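PDB 4HOJ: RegF protein from Neisseria gonorrhoeae, which binds glutathione and calcium ions as a glutathione transferase homologue, also named stringent starvation protein A, whose precise cellular role remains uncertain. Local coordinates for residues 44-47 with 53-56; 68-73 with 80-85; 155-160 with 182-187; 168-171 with 177-180. All coordinates share one frame; numbering follows the deposited sequence.

In the fold
From the N terminus, the chain first builds the thioredoxin-like domain, where contact 1 closes a five-residue loop by setting the end of helix 41-46 against strand 54-57. Contact 2 follows in series and ties helix 65-75 to the linker entering helix 86-102. The two touch, because Ile68 and Tyr71 pack on Leu55 of the same strand. Further on, in the range of the C-terminal domain, contact 3 joins helices 151-161 and 175-185 across 21 residues, and contact 4 is nested inside the loop so closed. Contacts 3 and 4 share helix 175-185 and meet where Leu160 lies against Tyr180 and Leu177; contact 1 lies on the other side of the chain's centre.

Contact 1: residues 44-47 with 53-56; sequences AVMN and PVLV
Met46 reaches from the last turn of helix 41-46 onto strand 54-57 and spreads its sulfur over two valines. SD lies 3.7 Å from Val56 CG2 and 3.9 Å from Val54 CG1, while Met46 CB, nearer the helix, rests 4.0 Å from the same Val54 CG1. The Met46 side chain runs at about a right angle to that of Val56 and more obliquely to that of Val54. CG anti to the carbonyl carbon (chi1 -73°) and an extended chi2 carry SD out to the strand. An unbranched, flexible methionine suits this place, as beta-branched valines suit a strand. Alternation along the strand turns Val54 and Val56 to helix 41-46, while Pro53 and Leu55 turn to helix 65-75.

The second branch of Val54 serves Asn47, whose CB stands 3.8 Å from Val54 CG2. With CG anti to the backbone N (chi1 178°), the amide of Asn47 is turned to the connecting loop, where OD1 accepts from Tyr49 N and ND2 donates to Gln51 O. Gln51 binds glutathione, and Pro53, which touches the bound glutathione, follows a cis peptide bond, the cis-proline characteristic of thioredoxin-like glutathione transferase domains. The labour is therefore divided: dispersion between methionine, valines and the Asn47 CB holds helix end to strand, while the buried amide supplies the directional bonds that should steady the loop beside the glutathione pocket.

Contact 2: residues 68-73 with 80-85; sequences INEYID and QLMPGD
Asp73, near the end of helix 65-75, grips the following linker at Leu81 and Met82 and forms the tight part of this contact. Its OD1 accepts from Leu81 N at 2.9 Å, with an N-H...O angle of 152°; the donor comes from the syn side, 20° out of the carboxylate plane. The other oxygen, Asp73 OD2, lies 3.3 Å from Met82 CG and accepts a hydrogen bond from a water 2.7 Å away. That water in turn accepts from Met82 N at 3.1 Å, so the two carboxylate oxygens serve successive backbone amides, one directly and one through water. Aspartate is short enough to do this from a helix whose backbone passes so close.

Farther along, the fit slackens. Glu70 OE2 is 3.7 Å from Met82 CE in one conformer, a doubtful contact because the glutamate has a second position. It has a long, weak ion pair with Arg93 of its own chain and packs on Arg93 of the second subunit.

OD1 of Asp73 has a salt bridge to Lys25 of helix 13-25 as well. A buried carboxylate with a lysine, one backbone N-H and a bridging water as partners is probably ionised, and its bonds tie helix 65-75 to the loop before helix 86-102.

Contact 3: residues 155-160 with 182-187; sequences ALAPLL and ERIFQR. With CA (calcium ion), chain E.
Phe185 drives the edge of its ring into the backbone of helix 151-161: its CZ stands 3.5 Å from Leu160 C, the carbonyl carbon, nearer than any side-chain atom of that leucine. Leu160 CB follows at 3.8 Å from Phe185 CZ, and CE1 of the ring is 3.9 Å from Ala157 O, close to the ring plane. The CB of Phe185 starts off neither toward nor away from helix 151-161, but with CG anti to the carbonyl carbon (chi1 -56°) the ring reaches it. Trp161 meets this ring edge-to-face and Phe190 packs against it, which should restrict its turning.

One turn away, Ala157 CB touches Ile184 CG2 at 3.8 Å. A methyl-sized side chain suits the point where the two backbones come closest, and the branch of Ile184 that reaches it is the one anti to its backbone N. Helix 151-161 is kinked here: Pro158 has no N-H and Leu159 N does not reach Ala155 O, which bonds to Arg17 of helix 13-25 instead.

At the outer end of the interface, Glu182 OE2 binds a calcium ion at 2.4 Å in a site that also includes Leu178, with a water 2.5 Å from the ion, while OE1 makes a salt bridge to Arg202. The chemistry thus separates: hydrophobic groups, with an aromatic edge facing a carbonyl, hold the helices together, and the charged carboxylate is spent on metal and arginine.

Contact 4: residues 168-171 with 177-180; sequences VKLG and LLKY
Leu170, in the loop before helix 175-185, points its side chain at Leu177 and Leu178 on that helix. Followed outward, its atoms close on the helix step by step. CB is still 5.3 Å from the nearest branch of Leu178, CD1. CG, placed anti to the carbonyl carbon of its own residue (chi1 -54°), has come within 4.9 Å of Leu178 CD2. The methyl CD1 then makes the real contact: it meets Leu178 CD2 at 3.8 Å and Leu178 CG at 4.1 Å, and on Leu177 it meets CD2 at 4.0 Å. A single methyl is therefore set against two neighbouring leucines; the Leu170 side chain crosses that of Leu177 at about a right angle and slants across that of Leu178.

Leucine suits this place, for its terminal methyl is carried far enough out to sit between two others. Leu170 also lies on Leu131 and Thr132 of helix 117-134 and on Leu163, and Leu177 shares Leu131, so the Leu170 side chain packs against both helices. Polar bonds flank it: Gly171 N donates to Thr132 OG1, and Leu177 N to Ser135 OG. Leu178 also belongs to the calcium site in which Glu182, one turn on, is a ligand. The contact thus lies within the all-helical C-terminal domain of the glutathione transferase fold, joining its 168-171 loop to helices 117-134 and 175-185 beside that site.

Contact 1: residues 44-47 with 53-56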
# COMPACT_ATOMS: atom_id res chain seq x y z
N ALA A 44 -19.85 5.86 -5.55
CA ALA A 44 -18.86 6.03 -6.60
C ALA A 44 -18.30 7.46 -6.67
O ALA A 44 -17.22 7.66 -7.21
CB ALA A 44 -19.44 5.61 -7.93
N VAL A 45 -19.00 8.45 -6.13
CA VAL A 45 -18.46 9.80 -6.08
C VAL A 45 -17.36 9.85 -5.01
O VAL A 45 -16.31 10.48 -5.19
CB VAL A 45 -19.57 10.79 -5.75
CG1 VAL A 45 -19.01 12.22 -5.62
CG2 VAL A 45 -20.63 10.78 -6.86
N MET A 46 -17.58 9.17 -3.88
CA MET A 46 -16.60 9.13 -2.79
C MET A 46 -15.41 8.24 -3.13
O MET A 46 -14.29 8.47 -2.66
CB MET A 46 -17.27 8.60 -1.49
CG MET A 46 -18.23 9.60 -0.84
SD MET A 46 -18.94 9.03 0.69
CE MET A 46 -19.91 7.65 0.10
N ASN A 47 -15.64 7.18 -3.87
CA ASN A 47 -14.63 6.17 -4.08
C ASN A 47 -14.73 5.77 -5.55
O ASN A 47 -15.69 5.13 -5.95
CB ASN A 47 -14.91 4.94 -3.18
CG ASN A 47 -13.90 3.82 -3.40
OD1 ASN A 47 -12.99 3.94 -4.26
ND2 ASN A 47 -14.03 2.74 -2.68
N PRO A 53 -14.89 -0.29 2.44
CA PRO A 53 -15.32 0.86 3.23
C PRO A 53 -14.87 2.20 2.68
O PRO A 53 -13.90 2.32 1.87
CB PRO A 53 -14.59 0.65 4.56
CG PRO A 53 -13.30 -0.13 4.16
CD PRO A 53 -13.84 -1.08 3.09
N VAL A 54 -15.57 3.26 3.09
CA VAL A 54 -15.18 4.66 2.87
C VAL A 54 -15.27 5.35 4.23
O VAL A 54 -16.20 5.06 5.02
CB VAL A 54 -16.12 5.33 1.89
CG1 VAL A 54 -15.90 6.84 1.80
CG2 VAL A 54 -15.95 4.69 0.50
N LEU A 55 -14.33 6.22 4.57
CA LEU A 55 -14.45 7.04 5.74
C LEU A 55 -14.59 8.49 5.32
O LEU A 55 -13.81 8.98 4.46
CB LEU A 55 -13.23 6.87 6.62
CG LEU A 55 -13.32 7.53 8.01
CD1 LEU A 55 -14.10 6.62 8.98
CD2 LEU A 55 -11.94 7.81 8.60
N VAL A 56 -15.54 9.20 5.93
CA VAL A 56 -15.70 10.63 5.72
C VAL A 56 -15.55 11.34 7.03
O VAL A 56 -16.20 10.98 8.02
CB VAL A 56 -17.07 10.97 5.07
CG1 VAL A 56 -17.25 12.50 4.96
CG2 VAL A 56 -17.17 10.29 3.70

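Contact 2: residues 68-73 with 80-85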
# COMPACT_ATOMS: atom_id res chain seq x y z
N ILE A 68 -7.50 4.02 5.55
CA ILE A 68 -8.44 4.55 6.51
C ILE A 68 -7.91 4.27 7.92
O ILE A 68 -7.90 5.14 8.78
CB ILE A 68 -9.79 3.84 6.31
CG1 ILE A 68 -10.44 4.36 5.01
CG2 ILE A 68 -10.71 4.11 7.54
CD1 ILE A 68 -11.71 3.49 4.57
N ASN A 69 -7.41 3.05 8.12
CA ASN A 69 -6.98 2.67 9.47
C ASN A 69 -5.73 3.39 9.91
O ASN A 69 -5.62 3.76 11.08
CB ASN A 69 -6.81 1.18 9.56
CG ASN A 69 -8.14 0.48 9.59
OD1 ASN A 69 -9.19 1.11 9.70
ND2 ASN A 69 -8.10 -0.86 9.49
N GLU A 70 -4.78 3.63 8.98
CA GLU A 70 -3.63 4.51 9.28
C GLU A 70 -4.07 5.86 9.72
O GLU A 70 -3.55 6.41 10.69
CB GLU A 70 -2.72 4.70 8.07
CG GLU A 70 -1.92 3.47 7.72
CD GLU A 70 -0.56 3.40 8.39
OE1 GLU A 70 -0.27 4.22 9.30
OE2 GLU A 70 0.22 2.51 7.98
N TYR A 71 -5.01 6.43 8.98
CA TYR A 71 -5.55 7.73 9.34
C TYR A 71 -6.13 7.70 10.74
O TYR A 71 -5.79 8.54 11.57
CB TYR A 71 -6.58 8.21 8.29
CG TYR A 71 -7.28 9.45 8.74
CD1 TYR A 71 -6.65 10.68 8.70
CD2 TYR A 71 -8.59 9.40 9.18
CE1 TYR A 71 -7.31 11.83 9.11
CE2 TYR A 71 -9.26 10.54 9.61
CZ TYR A 71 -8.62 11.74 9.57
OH TYR A 71 -9.28 12.88 9.95
N ILE A 72 -6.99 6.73 11.02
CA ILE A 72 -7.63 6.69 12.32
C ILE A 72 -6.56 6.61 13.43
O ILE A 72 -6.67 7.26 14.47
CB ILE A 72 -8.64 5.56 12.40
CG1 ILE A 72 -9.80 5.84 11.47
CG2 ILE A 72 -9.18 5.46 13.86
CD1 ILE A 72 -10.65 4.59 11.23
N ASP A 73 -5.53 5.80 13.19
CA ASP A 73 -4.50 5.63 14.20
C ASP A 73 -3.77 6.93 14.48
O ASP A 73 -3.35 7.19 15.62
CB ASP A 73 -3.49 4.56 13.75
CG ASP A 73 -2.65 4.04 14.88
OD1 ASP A 73 -3.18 3.88 16.02
OD2 ASP A 73 -1.44 3.79 14.68
N GLN A 80 -2.18 3.84 20.94
CA GLN A 80 -1.44 3.60 19.69
C GLN A 80 -1.58 2.17 19.15
O GLN A 80 -1.39 1.21 19.89
CB GLN A 80 0.05 3.90 19.87
CG GLN A 80 0.33 5.28 20.45
CD GLN A 80 1.68 5.37 21.16
OE1 GLN A 80 2.13 4.43 21.83
NE2 GLN A 80 2.32 6.53 21.04
N LEU A 81 -1.94 2.04 17.88
CA LEU A 81 -2.07 0.73 17.29
C LEU A 81 -0.83 0.36 16.49
O LEU A 81 -0.78 -0.66 15.89
CB LEU A 81 -3.39 0.59 16.48
CG LEU A 81 -4.63 0.58 17.38
CD1 LEU A 81 -5.90 0.49 16.56
CD2 LEU A 81 -4.51 -0.57 18.36
N MET A 82 0.21 1.19 16.54
CA MET A 82 1.49 0.81 15.93
C MET A 82 2.61 0.99 16.94
O MET A 82 2.55 1.86 17.79
CB MET A 82 1.77 1.66 14.69
CG MET A 82 0.74 1.58 13.55
SD MET A 82 0.93 0.10 12.52
CE MET A 82 1.65 0.82 10.98
N PRO A 83 3.72 0.24 16.79
CA PRO A 83 4.94 0.51 17.58
C PRO A 83 5.48 1.89 17.28
O PRO A 83 5.15 2.44 16.24
CB PRO A 83 5.92 -0.56 17.10
CG PRO A 83 5.32 -1.11 15.81
CD PRO A 83 3.87 -0.95 15.93
N GLY A 84 6.28 2.46 18.18
CA GLY A 84 6.94 3.73 17.90
C GLY A 84 8.20 3.60 17.07
O GLY A 84 8.67 4.57 16.45
N ASP A 85 8.79 2.42 17.09
CA ASP A 85 10.13 2.26 16.55
C ASP A 85 10.05 2.23 15.01
O ASP A 85 9.34 1.39 14.47
CB ASP A 85 10.71 0.96 17.07
CG ASP A 85 12.00 0.58 16.38
OD1 ASP A 85 12.82 1.48 16.10
OD2 ASP A 85 12.17 -0.62 16.13
O HOH W 1 0.20 4.25 16.73

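Contact 3: residues 155-160 with 182-187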
# COMPACT_ATOMS: atom_id res chain seq x y z
N ALA A 155 -5.67 -5.90 10.76
CA ALA A 155 -5.88 -6.11 9.31
C ALA A 155 -6.17 -7.61 9.01
O ALA A 155 -6.95 -7.92 8.12
CB ALA A 155 -4.65 -5.62 8.57
N LEU A 156 -5.54 -8.52 9.75
CA LEU A 156 -5.72 -9.93 9.49
C LEU A 156 -6.98 -10.51 10.13
O LEU A 156 -7.54 -11.47 9.62
CB LEU A 156 -4.49 -10.65 10.05
CG LEU A 156 -4.50 -12.19 9.92
CD1 LEU A 156 -4.60 -12.63 8.44
CD2 LEU A 156 -3.22 -12.75 10.55
N ALA A 157 -7.47 -9.90 11.22
CA ALA A 157 -8.50 -10.53 12.05
C ALA A 157 -9.77 -10.88 11.24
O ALA A 157 -10.34 -11.91 11.48
CB ALA A 157 -8.83 -9.62 13.25
N PRO A 158 -10.28 -10.03 10.35
CA PRO A 158 -11.52 -10.42 9.64
C PRO A 158 -11.39 -11.65 8.80
O PRO A 158 -12.40 -12.36 8.61
CB PRO A 158 -11.84 -9.20 8.80
CG PRO A 158 -11.17 -8.03 9.63
CD PRO A 158 -9.87 -8.65 10.00
N LEU A 159 -10.20 -11.93 8.27
CA LEU A 159 -9.98 -13.19 7.54
C LEU A 159 -10.00 -14.38 8.47
O LEU A 159 -10.69 -15.35 8.21
CB LEU A 159 -8.69 -13.12 6.75
CG LEU A 159 -8.21 -14.46 6.15
CD1 LEU A 159 -9.30 -15.05 5.26
CD2 LEU A 159 -6.94 -14.21 5.36
N LEU A 160 -9.32 -14.28 9.58
CA LEU A 160 -9.35 -15.40 10.53
C LEU A 160 -10.74 -15.66 11.09
O LEU A 160 -11.11 -16.81 11.29
CB LEU A 160 -8.34 -15.14 11.69
CG LEU A 160 -6.91 -14.90 11.21
CD1 LEU A 160 -5.97 -14.69 12.42
CD2 LEU A 160 -6.47 -16.07 10.40
N GLU A 182 -8.15 -16.94 18.43
CA GLU A 182 -9.06 -16.87 19.59
C GLU A 182 -8.74 -15.73 20.57
O GLU A 182 -9.66 -15.09 21.12
CB GLU A 182 -9.14 -18.22 20.32
CG GLU A 182 -9.73 -19.34 19.45
CD GLU A 182 -11.05 -18.98 18.77
OE1 GLU A 182 -11.98 -18.43 19.42
OE2 GLU A 182 -11.16 -19.25 17.55
N ARG A 183 -7.47 -15.44 20.79
CA ARG A 183 -7.11 -14.29 21.62
C ARG A 183 -7.59 -12.98 21.01
O ARG A 183 -8.12 -12.15 21.75
CB ARG A 183 -5.62 -14.25 21.89
CG ARG A 183 -5.24 -15.17 23.05
CD ARG A 183 -3.85 -14.85 23.59
NE ARG A 183 -2.91 -14.63 22.49
CZ ARG A 183 -2.25 -15.61 21.89
NH1 ARG A 183 -2.39 -16.87 22.29
NH2 ARG A 183 -1.42 -15.33 20.90
N ILE A 184 -7.42 -12.79 19.69
CA ILE A 184 -7.91 -11.59 19.06
C ILE A 184 -9.43 -11.49 19.23
O ILE A 184 -9.97 -10.41 19.54
CB ILE A 184 -7.57 -11.60 17.57
CG1 ILE A 184 -6.05 -11.67 17.41
CG2 ILE A 184 -8.15 -10.34 16.88
CD1 ILE A 184 -5.27 -10.52 18.14
N PHE A 185 -10.13 -12.61 19.04
CA PHE A 185 -11.59 -12.56 19.00
C PHE A 185 -12.18 -12.34 20.40
O PHE A 185 -13.36 -11.93 20.48
CB PHE A 185 -12.19 -13.84 18.47
CG PHE A 185 -11.70 -14.26 17.09
CD1 PHE A 185 -11.27 -13.32 16.12
CD2 PHE A 185 -11.71 -15.62 16.77
CE1 PHE A 185 -10.86 -13.80 14.85
CE2 PHE A 185 -11.29 -16.06 15.53
CZ PHE A 185 -10.86 -15.12 14.57
N GLN A 186 -11.38 -12.55 21.45
CA GLN A 186 -11.84 -12.26 22.79
C GLN A 186 -11.73 -10.79 23.13
O GLN A 186 -12.17 -10.37 24.19
CB GLN A 186 -11.07 -13.12 23.78
CG GLN A 186 -11.49 -14.58 23.62
CD GLN A 186 -10.61 -15.60 24.33
OE1 GLN A 186 -9.57 -15.27 24.92
NE2 GLN A 186 -11.04 -16.87 24.28
N ARG A 187 -11.11 -9.98 22.27
CA ARG A 187 -10.95 -8.58 22.64
C ARG A 187 -12.33 -7.89 22.61
O ARG A 187 -13.12 -8.07 21.68
CB ARG A 187 -10.01 -7.85 21.69
CG ARG A 187 -8.57 -8.37 21.72
CD ARG A 187 -7.65 -7.58 20.77
NE ARG A 187 -7.52 -6.16 21.14
CZ ARG A 187 -6.58 -5.71 21.95
NH1 ARG A 187 -5.74 -6.55 22.52
NH2 ARG A 187 -6.53 -4.42 22.23
CA CA E . -9.49 -20.07 16.06
O HOH W 2 -10.96 -20.58 14.16

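Contact 4: residues 168-171 with 177-180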
# COMPACT_ATOMS: atom_id res chain seq x y z
N VAL A 168 -12.15 -22.62 4.62
CA VAL A 168 -10.71 -22.74 4.59
C VAL A 168 -10.30 -23.75 5.62
O VAL A 168 -10.69 -23.65 6.79
CB VAL A 168 -10.04 -21.41 4.91
CG1 VAL A 168 -8.50 -21.61 5.16
CG2 VAL A 168 -10.25 -20.44 3.75
N LYS A 169 -9.51 -24.72 5.18
CA LYS A 169 -8.99 -25.77 6.03
C LYS A 169 -7.48 -25.55 6.22
O LYS A 169 -6.75 -25.40 5.24
CB LYS A 169 -9.28 -27.13 5.38
CG LYS A 169 -9.57 -27.04 3.86
CD LYS A 169 -10.22 -28.34 3.30
CE LYS A 169 -11.67 -28.49 3.76
NZ LYS A 169 -12.35 -29.66 3.12
N LEU A 170 -7.03 -25.47 7.48
CA LEU A 170 -5.59 -25.31 7.77
C LEU A 170 -4.95 -26.61 8.18
O LEU A 170 -5.62 -27.48 8.73
CB LEU A 170 -5.36 -24.32 8.91
CG LEU A 170 -5.99 -22.93 8.78
CD1 LEU A 170 -5.66 -22.08 9.97
CD2 LEU A 170 -5.55 -22.23 7.49
N GLY A 171 -3.64 -26.73 7.96
CA GLY A 171 -2.88 -27.86 8.47
C GLY A 171 -2.92 -27.94 10.00
O GLY A 171 -3.12 -26.93 10.70
N LEU A 177 -1.61 -20.55 15.14
CA LEU A 177 -2.38 -19.48 14.52
C LEU A 177 -3.83 -19.46 15.03
O LEU A 177 -4.43 -18.39 15.24
CB LEU A 177 -2.35 -19.66 13.01
CG LEU A 177 -3.14 -18.59 12.25
CD1 LEU A 177 -2.50 -17.24 12.43
CD2 LEU A 177 -3.31 -18.97 10.77
N LEU A 178 -4.43 -20.62 15.21
CA LEU A 178 -5.83 -20.66 15.65
C LEU A 178 -5.96 -20.22 17.12
O LEU A 178 -6.95 -19.56 17.48
CB LEU A 178 -6.42 -22.06 15.46
CG LEU A 178 -6.56 -22.46 13.98
CD1 LEU A 178 -7.13 -23.86 13.89
CD2 LEU A 178 -7.45 -21.50 13.25
N LYS A 179 -4.98 -20.54 17.95
CA LYS A 179 -5.00 -20.10 19.34
C LYS A 179 -4.85 -18.58 19.39
O LYS A 179 -5.57 -17.89 20.12
CB LYS A 179 -3.90 -20.79 20.16
CG LYS A 179 -3.75 -20.21 21.58
CD LYS A 179 -2.94 -21.08 22.51
CE LYS A 179 -2.69 -20.35 23.83
NZ LYS A 179 -2.31 -21.29 24.90
N TYR A 180 -3.91 -18.06 18.60
CA TYR A 180 -3.80 -16.61 18.40
C TYR A 180 -5.12 -15.97 17.94
O TYR A 180 -5.53 -14.93 18.51
CB TYR A 180 -2.65 -16.27 17.41
CG TYR A 180 -2.77 -14.93 16.71
CD1 TYR A 180 -2.28 -13.75 17.29
CD2 TYR A 180 -3.38 -14.85 15.46
CE1 TYR A 180 -2.39 -12.54 16.64
CE2 TYR A 180 -3.49 -13.65 14.82
CZ TYR A 180 -3.01 -12.50 15.41
OH TYR A 180 -3.12 -11.31 14.74